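Local coordinates for nucleoside diphosphate kinase family protein (Babesia bovis, PDB 3JS9), which probably catalyses the magnesium-dependent transfer of the terminal phosphate from nucleoside triphosphates to nucleoside diphosphates, at residues 54-59 and 121-126; 80-85 and 133-138; 70-75 and 117-122. All coordinates share one frame; numbering follows the deposited sequence.

How the interactions relate
Interaction 1 holds His123, the predicted phosphohistidine, and the other two contacts adjoin it. Interactions 1 and 2 have centres 11 Å apart and touch: Glu134 OE1 lies 2.8 Å from His123 NE2, a probable hydrogen bond, and the side chain of Trp138 is about 6 Å from that of His123. Interactions 1 and 3 lie 10 Å apart between centres and share Ile121 and Val122, so the loop of interaction 3 runs directly into strand 122-124. Interactions 2 and 3 do not touch; their centres are 18 Å apart. A sulfate, probably from the crystallisation liquor, sits at the predicted active site in interaction 1; another, in interaction 3, is bonded to His75 and His47.

Interaction 1: residues 54-59 and 121-126; sequences AQHYCE and IVHASS. With SO4 (sulfate ion), chain G.
His56 drives the edge of its imidazole into the face of His123, an edge-to-face (T-shaped) pair of histidines at the predicted active site of the nucleoside diphosphate kinase fold. The centroids are 4.8 Å apart and the planes stand at 79°. His123 sits on strand 122-124, an outer strand of the antiparallel sheet within this chain, and is predicted to be the residue phosphorylated at its pros nitrogen, ND1. The two side chains arrive from opposite directions. His56 reaches across from the end of helix 50-56 and lays CE1 over the His123 ring, displaced toward the rim, with CE1 of His56 3.7 Å from CE1 of His123. With CG of His123 anti to the backbone N (chi1 158°), the imidazole projects toward the helix. Its NE2 is hydrogen-bonded to Glu134, which helps fix the ring's rotation, with ND1 facing the bound sulfate. The phenol ring of Tyr57 lies against His56, whose CD2 stands 3.5 Å above its plane, over its centre. The sulfate, probably from the crystallisation liquor and also bonded to Lys17, lies at the His123 ring edge, where a transferred phosphate may sit. His123 ND1 donates to sulfate O1 over 3.0 Å at an N-H...O angle of 149°, and more weakly to O3 of the same ion over 3.2 Å.

Interaction 2: residues 80-85 and 133-138; sequences CMIWEG and RECALW
Ile82 meets Cys135 through an extended branch: CG1 stands anti to the carbonyl carbon (chi1 -67°) and CD1 continues the chain nearly straight (chi2 176°), which carries the methyl from strand 78-85 up to helix 128-138. Cys135, with SG also anti to its own carbonyl carbon, presents both side-chain atoms to this branch. CD1 of Ile82 lies 3.6 Å from CB of Cys135, and SG of Cys135 rests 3.7 Å from CG1 of Ile82, so the sulfur lies alongside the isoleucine instead of meeting only its end. The CA atoms of Ile82 and Cys135 are 6.7 Å apart, the short Cys135 side chain being met by the long Ile82 branch.

Two residues back on the strand and three residues on along the helix, Cys80 and Trp138 form the second point of the packing. The thiol approaches the indole obliquely: SG of Cys80 is 4.0 Å from CE3 of Trp138 and 5.0 Å from the centroid of the six-membered ring, 54° off its normal. Trp138 is further held by a stack on Tyr13 and by the ring of His56, and its side chain is about 6 Å from that of His123, the predicted phosphohistidine. Phe139, just past the helix, touches both Cys80 and Ile82, and Leu144 also packs on Ile82.

About 179 Å² is buried between the segments, and no hydrogen bond crosses it. The helix is therefore seated on the sheet here by van der Waals contact and burial of apolar surface among aliphatic carbon, thiol sulfur and indole, which depends more on fit than on precise bond direction.

Interaction 3: residues 70-75 and 117-122; sequences CDFISH and KNFNIV. With SO4 (sulfate ion), chain D.
Asn118 makes the first approach to Phe72, and only loosely: its backbone O stands 4.4 Å from CE2 of Phe72, oblique to the ring. Its CB lies over the rim of one face of the Phe119 ring, 4.1 Å above the plane. Phe119 carries the contact. Its rim atom CE1 comes 3.8 Å from CE1 of Phe72, which lies near the plane of the Phe119 ring; the centroids are 5.8 Å apart and the planes at 70°, neither a stack nor a clear edge-to-face pair. Phe72 reaches out from helix 66-75 with CG anti to its backbone N (chi1 172°). Trp154 of the second subunit packs on Phe72 and Gly153 of that subunit on Phe119, so the pair also belongs to a subunit interface. Asn120, a predicted ATP-binding residue, follows, and Ile121 N then bonds to Asp19. Away from the rings, His75 ND1 is hydrogen-bonded to sulfate O4 (3.1 Å) and O1 (3.2 Å), an ion that His47 also binds. The ring contact is thus apolar, while Asn120 is held through OD1 by Lys17 and through ND2 by Thr99, both predicted ATP-binding residues, so the loop's polar side probably faces the nucleotide site.

Interaction 1: residues 54-59 and 121-126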
loop_
_atom_site.group_PDB
_atom_site.type_symbol
_atom_site.label_atom_id
_atom_site.label_comp_id
_atom_site.label_asym_id
_atom_site.label_seq_id
_atom_site.Cartn_x
_atom_site.Cartn_y
_atom_site.Cartn_z
ATOM N N ALA A 54 35.014 5.213 8.288
ATOM C CA ALA A 54 35.978 4.516 9.138
ATOM C C ALA A 54 35.650 4.672 10.625
ATOM O O ALA A 54 35.799 3.717 11.380
ATOM C CB ALA A 54 37.393 4.941 8.831
ATOM N N GLN A 55 35.162 5.845 11.036
ATOM C CA GLN A 55 34.730 6.023 12.429
ATOM C C GLN A 55 33.469 5.254 12.700
ATOM O O GLN A 55 33.269 4.788 13.824
ATOM C CB GLN A 55 34.456 7.491 12.794
ATOM C CG GLN A 55 35.615 8.259 13.284
ATOM C CD GLN A 55 36.537 7.434 14.170
ATOM O OE1 GLN A 55 37.595 6.976 13.713
ATOM N NE2 GLN A 55 36.141 7.235 15.446
ATOM N N HIS A 56 32.591 5.165 11.696
ATOM C CA HIS A 56 31.309 4.514 11.906
ATOM C C HIS A 56 31.555 3.051 12.240
ATOM O O HIS A 56 30.933 2.494 13.140
ATOM C CB HIS A 56 30.393 4.667 10.697
ATOM C CG HIS A 56 29.115 3.886 10.801
ATOM N ND1 HIS A 56 28.090 4.237 11.657
ATOM C CD2 HIS A 56 28.694 2.775 10.148
ATOM C CE1 HIS A 56 27.099 3.373 11.529
ATOM N NE2 HIS A 56 27.439 2.479 10.620
ATOM N N TYR A 57 32.511 2.463 11.539
ATOM C CA TYR A 57 32.823 1.060 11.700
ATOM C C TYR A 57 34.064 0.821 12.571
ATOM O O TYR A 57 34.760 -0.177 12.397
ATOM C CB TYR A 57 33.030 0.444 10.329
ATOM C CG TYR A 57 31.768 0.292 9.548
ATOM C CD1 TYR A 57 31.567 0.994 8.375
ATOM C CD2 TYR A 57 30.766 -0.581 9.979
ATOM C CE1 TYR A 57 30.420 0.830 7.661
ATOM C CE2 TYR A 57 29.621 -0.754 9.268
ATOM C CZ TYR A 57 29.450 -0.048 8.116
ATOM O OH TYR A 57 28.278 -0.206 7.419
ATOM N N CYS A 58 34.331 1.739 13.497
ATOM C CA CYS A 58 35.544 1.677 14.317
ATOM C C CYS A 58 35.715 0.345 15.062
ATOM O O CYS A 58 36.842 -0.116 15.219
ATOM C CB CYS A 58 35.660 2.895 15.271
ATOM S SG CYS A 58 34.403 3.072 16.603
ATOM N N GLU A 59 34.609 -0.286 15.476
ATOM C CA GLU A 59 34.654 -1.547 16.235
ATOM C C GLU A 59 35.175 -2.728 15.410
ATOM O O GLU A 59 35.450 -3.807 15.958
ATOM C CB GLU A 59 33.284 -1.886 16.850
ATOM N N ILE A 121 20.156 -3.649 3.342
ATOM C CA ILE A 121 19.308 -2.488 3.068
ATOM C C ILE A 121 19.578 -1.247 3.934
ATOM O O ILE A 121 19.639 -0.116 3.410
ATOM C CB ILE A 121 17.771 -2.786 3.225
ATOM C CG1 ILE A 121 17.341 -4.128 2.592
ATOM C CG2 ILE A 121 16.933 -1.567 2.766
ATOM C CD1 ILE A 121 17.636 -4.240 1.211
ATOM N N VAL A 122 19.683 -1.449 5.250
ATOM C CA VAL A 122 19.509 -0.341 6.165
ATOM C C VAL A 122 20.277 -0.599 7.451
ATOM O O VAL A 122 20.406 -1.752 7.876
ATOM C CB VAL A 122 17.992 -0.137 6.485
ATOM C CG1 VAL A 122 17.462 -1.328 7.309
ATOM C CG2 VAL A 122 17.761 1.161 7.251
ATOM N N HIS A 123 20.773 0.467 8.073
ATOM C CA HIS A 123 21.451 0.351 9.362
ATOM C C HIS A 123 20.560 0.957 10.431
ATOM O O HIS A 123 19.973 2.026 10.209
ATOM C CB HIS A 123 22.827 1.082 9.355
ATOM C CG HIS A 123 23.306 1.448 10.728
ATOM N ND1 HIS A 123 24.114 0.620 11.478
ATOM C CD2 HIS A 123 22.998 2.497 11.531
ATOM C CE1 HIS A 123 24.306 1.156 12.674
ATOM N NE2 HIS A 123 23.648 2.297 12.728
ATOM N N ALA A 124 20.485 0.315 11.587
ATOM C CA ALA A 124 19.896 0.959 12.773
ATOM C C ALA A 124 20.867 0.901 13.912
ATOM O O ALA A 124 21.599 -0.046 14.023
ATOM C CB ALA A 124 18.555 0.294 13.182
ATOM N N SER A 125 20.868 1.898 14.783
ATOM C CA SER A 125 21.801 1.912 15.926
ATOM C C SER A 125 21.543 0.688 16.781
ATOM O O SER A 125 20.387 0.292 16.980
ATOM C CB SER A 125 21.630 3.172 16.801
ATOM O OG SER A 125 22.140 4.301 16.150
ATOM N N SER A 126 22.616 0.139 17.326
ATOM C CA SER A 126 22.536 -1.073 18.111
ATOM C C SER A 126 22.276 -0.886 19.628
ATOM O O SER A 126 21.688 -1.754 20.280
ATOM C CB SER A 126 23.838 -1.826 17.933
ATOM O OG SER A 126 23.536 -3.183 17.910
HETATM S S SO4 G . 25.345 -2.301 9.862
HETATM O O1 SO4 G . 24.241 -2.271 10.832
HETATM O O2 SO4 G . 26.488 -2.910 10.503
HETATM O O3 SO4 G . 25.797 -1.008 9.321
HETATM O O4 SO4 G . 24.861 -3.124 8.784
#

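Interaction 2: residues 80-85 and 133-138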
loop_
_atom_site.group_PDB
_atom_site.type_symbol
_atom_site.label_atom_id
_atom_site.label_comp_id
_atom_site.label_asym_id
_atom_site.label_seq_id
_atom_site.Cartn_x
_atom_site.Cartn_y
_atom_site.Cartn_z
ATOM N N CYS A 80 20.625 9.329 5.401
ATOM C CA CYS A 80 20.844 9.424 6.847
ATOM C C CYS A 80 19.650 10.010 7.539
ATOM O O CYS A 80 19.083 10.985 7.043
ATOM C CB CYS A 80 22.024 10.349 7.155
ATOM S SG CYS A 80 23.548 10.057 6.205
ATOM N N MET A 81 19.303 9.462 8.712
ATOM C CA MET A 81 18.177 9.944 9.531
ATOM C C MET A 81 18.493 9.825 10.998
ATOM O O MET A 81 19.276 8.953 11.386
ATOM C CB MET A 81 16.897 9.128 9.272
ATOM C CG MET A 81 16.345 9.273 7.852
ATOM S SD MET A 81 15.195 7.934 7.536
ATOM C CE MET A 81 16.290 6.575 6.997
ATOM N N ILE A 82 17.897 10.702 11.806
ATOM C CA ILE A 82 17.821 10.496 13.259
ATOM C C ILE A 82 16.343 10.550 13.625
ATOM O O ILE A 82 15.633 11.432 13.169
ATOM C CB ILE A 82 18.546 11.584 14.062
ATOM C CG1 ILE A 82 20.044 11.511 13.835
ATOM C CG2 ILE A 82 18.195 11.504 15.584
ATOM C CD1 ILE A 82 20.816 12.663 14.570
ATOM N N TRP A 83 15.907 9.604 14.449
ATOM C CA TRP A 83 14.534 9.492 14.898
ATOM C C TRP A 83 14.485 9.500 16.418
ATOM O O TRP A 83 15.340 8.905 17.073
ATOM C CB TRP A 83 13.917 8.201 14.361
ATOM C CG TRP A 83 13.658 8.234 12.904
ATOM C CD1 TRP A 83 14.509 7.836 11.904
ATOM C CD2 TRP A 83 12.474 8.712 12.262
ATOM N NE1 TRP A 83 13.915 8.028 10.682
ATOM C CE2 TRP A 83 12.672 8.581 10.871
ATOM C CE3 TRP A 83 11.265 9.250 12.728
ATOM C CZ2 TRP A 83 11.700 8.951 9.937
ATOM C CZ3 TRP A 83 10.297 9.624 11.796
ATOM C CH2 TRP A 83 10.520 9.465 10.412
ATOM N N GLU A 84 13.441 10.127 16.965
ATOM C CA GLU A 84 13.330 10.364 18.385
ATOM C C GLU A 84 12.094 9.711 18.980
ATOM O O GLU A 84 11.036 9.702 18.348
ATOM C CB GLU A 84 13.307 11.878 18.645
ATOM C CG GLU A 84 13.082 12.284 20.087
ATOM C CD GLU A 84 13.220 13.769 20.290
ATOM O OE1 GLU A 84 12.185 14.465 20.409
ATOM O OE2 GLU A 84 14.376 14.248 20.336
ATOM N N GLY A 85 12.212 9.188 20.202
ATOM C CA GLY A 85 11.037 8.700 20.937
ATOM C C GLY A 85 11.416 7.824 22.125
ATOM O O GLY A 85 12.580 7.476 22.279
ATOM N N ARG A 133 27.110 8.024 19.520
ATOM C CA ARG A 133 28.225 8.278 18.629
ATOM C C ARG A 133 27.694 8.587 17.246
ATOM O O ARG A 133 28.062 9.591 16.627
ATOM C CB ARG A 133 29.203 7.071 18.590
ATOM C CG ARG A 133 30.378 7.261 17.603
ATOM C CD ARG A 133 31.446 6.143 17.609
ATOM N NE ARG A 133 30.885 4.873 17.168
ATOM C CZ ARG A 133 30.527 3.901 18.010
ATOM N NH1 ARG A 133 30.716 4.053 19.332
ATOM N NH2 ARG A 133 29.987 2.778 17.535
ATOM N N GLU A 134 26.813 7.714 16.771
ATOM C CA GLU A 134 26.370 7.762 15.385
ATOM C C GLU A 134 25.631 9.072 15.067
ATOM O O GLU A 134 25.878 9.683 14.008
ATOM C CB GLU A 134 25.530 6.530 15.033
ATOM C CG GLU A 134 26.333 5.269 14.779
ATOM C CD GLU A 134 25.496 3.983 14.926
ATOM O OE1 GLU A 134 24.251 4.005 14.833
ATOM O OE2 GLU A 134 26.096 2.928 15.151
ATOM N N CYS A 135 24.767 9.506 15.990
ATOM C CA CYS A 135 23.983 10.751 15.791
ATOM C C CYS A 135 24.862 11.988 15.666
ATOM O O CYS A 135 24.636 12.839 14.773
ATOM C CB CYS A 135 22.927 10.957 16.892
ATOM S SG CYS A 135 21.541 9.785 16.791
ATOM N N ALA A 136 25.872 12.073 16.542
ATOM C CA ALA A 136 26.851 13.169 16.499
ATOM C C ALA A 136 27.835 13.031 15.338
ATOM O O ALA A 136 28.292 14.039 14.784
ATOM C CB ALA A 136 27.590 13.294 17.808
ATOM N N LEU A 137 28.166 11.791 14.983
ATOM C CA LEU A 137 29.089 11.528 13.879
ATOM C C LEU A 137 28.531 11.850 12.479
ATOM O O LEU A 137 29.232 12.401 11.648
ATOM C CB LEU A 137 29.556 10.073 13.923
ATOM C CG LEU A 137 30.365 9.539 12.732
ATOM C CD1 LEU A 137 31.732 10.221 12.648
ATOM C CD2 LEU A 137 30.536 8.044 12.827
ATOM N N TRP A 138 27.276 11.499 12.207
ATOM C CA TRP A 138 26.734 11.656 10.842
ATOM C C TRP A 138 26.073 13.032 10.575
ATOM O O TRP A 138 25.920 13.469 9.424
ATOM C CB TRP A 138 25.773 10.507 10.534
ATOM C CG TRP A 138 26.462 9.186 10.385
ATOM C CD1 TRP A 138 26.719 8.260 11.375
ATOM C CD2 TRP A 138 27.017 8.643 9.171
ATOM N NE1 TRP A 138 27.362 7.165 10.831
ATOM C CE2 TRP A 138 27.555 7.378 9.487
ATOM C CE3 TRP A 138 27.057 9.082 7.841
ATOM C CZ2 TRP A 138 28.140 6.559 8.523
ATOM C CZ3 TRP A 138 27.625 8.266 6.876
ATOM C CH2 TRP A 138 28.178 7.021 7.223
#

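Interaction 3: residues 70-75 and 117-122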
loop_
_atom_site.group_PDB
_atom_site.type_symbol
_atom_site.label_atom_id
_atom_site.label_comp_id
_atom_site.label_asym_id
_atom_site.label_seq_id
_atom_site.Cartn_x
_atom_site.Cartn_y
_atom_site.Cartn_z
ATOM N N CYS A 70 34.121 -0.545 4.368
ATOM C CA CYS A 70 34.265 0.900 4.299
ATOM C C CYS A 70 34.134 1.388 2.866
ATOM O O CYS A 70 33.513 2.419 2.637
ATOM C CB CYS A 70 35.613 1.342 4.871
ATOM S SG CYS A 70 35.766 1.227 6.667
ATOM N N ASP A 71 34.711 0.657 1.910
ATOM C CA ASP A 71 34.673 1.057 0.494
ATOM C C ASP A 71 33.234 1.037 -0.029
ATOM O O ASP A 71 32.832 1.866 -0.850
ATOM C CB ASP A 71 35.528 0.128 -0.388
ATOM C CG ASP A 71 37.042 0.330 -0.211
ATOM O OD1 ASP A 71 37.483 1.344 0.396
ATOM O OD2 ASP A 71 37.806 -0.539 -0.710
ATOM N N PHE A 72 32.468 0.080 0.457
ATOM C CA PHE A 72 31.130 -0.132 -0.034
ATOM C C PHE A 72 30.229 1.040 0.379
ATOM O O PHE A 72 29.426 1.565 -0.419
ATOM C CB PHE A 72 30.607 -1.460 0.518
ATOM C CG PHE A 72 29.168 -1.703 0.231
ATOM C CD1 PHE A 72 28.746 -2.003 -1.063
ATOM C CD2 PHE A 72 28.224 -1.616 1.255
ATOM C CE1 PHE A 72 27.399 -2.213 -1.316
ATOM C CE2 PHE A 72 26.887 -1.836 1.006
ATOM C CZ PHE A 72 26.467 -2.132 -0.271
ATOM N N ILE A 73 30.381 1.459 1.630
ATOM C CA ILE A 73 29.580 2.565 2.129
ATOM C C ILE A 73 30.047 3.955 1.705
ATOM O O ILE A 73 29.228 4.798 1.353
ATOM C CB ILE A 73 29.323 2.429 3.606
ATOM C CG1 ILE A 73 28.336 1.268 3.742
ATOM C CG2 ILE A 73 28.684 3.706 4.139
ATOM C CD1 ILE A 73 28.385 0.606 5.022
ATOM N N SER A 74 31.357 4.180 1.690
ATOM C CA SER A 74 31.882 5.470 1.270
ATOM C C SER A 74 31.635 5.704 -0.229
ATOM O O SER A 74 31.431 6.853 -0.662
ATOM C CB SER A 74 33.367 5.622 1.657
ATOM O OG SER A 74 34.211 4.875 0.795
ATOM N N HIS A 75 31.600 4.632 -1.022
ATOM C CA HIS A 75 31.228 4.816 -2.425
ATOM C C HIS A 75 29.818 5.396 -2.526
ATOM O O HIS A 75 29.519 6.118 -3.487
ATOM C CB HIS A 75 31.367 3.540 -3.251
ATOM C CG HIS A 75 31.011 3.719 -4.696
ATOM N ND1 HIS A 75 31.708 4.565 -5.534
ATOM C CD2 HIS A 75 30.032 3.163 -5.455
ATOM C CE1 HIS A 75 31.179 4.522 -6.746
ATOM N NE2 HIS A 75 30.159 3.679 -6.726
ATOM N N LYS A 117 23.044 -11.006 4.276
ATOM C CA LYS A 117 23.483 -9.936 5.192
ATOM C C LYS A 117 24.382 -8.851 4.576
ATOM O O LYS A 117 24.316 -7.695 4.990
ATOM C CB LYS A 117 24.017 -10.452 6.539
ATOM C CG LYS A 117 25.259 -11.250 6.498
ATOM C CD LYS A 117 25.549 -11.784 7.912
ATOM C CE LYS A 117 25.885 -10.644 8.916
ATOM N NZ LYS A 117 27.343 -10.246 8.955
ATOM N N ASN A 118 25.172 -9.195 3.562
ATOM C CA ASN A 118 26.007 -8.184 2.904
ATOM C C ASN A 118 25.175 -7.050 2.313
ATOM O O ASN A 118 25.707 -5.951 2.059
ATOM C CB ASN A 118 26.829 -8.814 1.782
ATOM C CG ASN A 118 28.185 -9.306 2.249
ATOM O OD1 ASN A 118 28.498 -9.309 3.456
ATOM N ND2 ASN A 118 29.022 -9.712 1.277
ATOM N N PHE A 119 23.886 -7.340 2.054
ATOM C CA PHE A 119 22.987 -6.412 1.363
ATOM C C PHE A 119 21.690 -6.283 2.134
ATOM O O PHE A 119 20.607 -6.586 1.632
ATOM C CB PHE A 119 22.744 -6.867 -0.079
ATOM C CG PHE A 119 23.970 -6.830 -0.935
ATOM C CD1 PHE A 119 24.617 -5.621 -1.209
ATOM C CD2 PHE A 119 24.500 -8.008 -1.482
ATOM C CE1 PHE A 119 25.771 -5.576 -2.037
ATOM C CE2 PHE A 119 25.645 -7.977 -2.311
ATOM C CZ PHE A 119 26.274 -6.767 -2.591
ATOM N N ASN A 120 21.809 -5.812 3.371
ATOM C CA ASN A 120 20.677 -5.800 4.263
ATOM C C ASN A 120 20.040 -4.429 4.425
ATOM O O ASN A 120 19.454 -4.101 5.486
ATOM C CB ASN A 120 21.036 -6.467 5.584
ATOM C CG ASN A 120 22.100 -5.718 6.364
ATOM O OD1 ASN A 120 22.748 -4.776 5.858
ATOM N ND2 ASN A 120 22.285 -6.135 7.619
ATOM N N ILE A 121 20.156 -3.649 3.342
ATOM C CA ILE A 121 19.308 -2.488 3.068
ATOM C C ILE A 121 19.578 -1.247 3.934
ATOM O O ILE A 121 19.639 -0.116 3.410
ATOM C CB ILE A 121 17.771 -2.786 3.225
ATOM C CG1 ILE A 121 17.341 -4.128 2.592
ATOM C CG2 ILE A 121 16.933 -1.567 2.766
ATOM C CD1 ILE A 121 17.636 -4.240 1.211
ATOM N N VAL A 122 19.683 -1.449 5.250
ATOM C CA VAL A 122 19.509 -0.341 6.165
ATOM C C VAL A 122 20.277 -0.599 7.451
ATOM O O VAL A 122 20.406 -1.752 7.876
ATOM C CB VAL A 122 17.992 -0.137 6.485
ATOM C CG1 VAL A 122 17.462 -1.328 7.309
ATOM C CG2 VAL A 122 17.761 1.161 7.251
HETATM S S SO4 D . 34.218 7.084 -4.372
HETATM O O1 SO4 D . 34.234 5.677 -3.967
HETATM O O2 SO4 D . 33.938 7.870 -3.173
HETATM O O3 SO4 D . 35.508 7.451 -4.949
HETATM O O4 SO4 D . 33.224 7.309 -5.425
#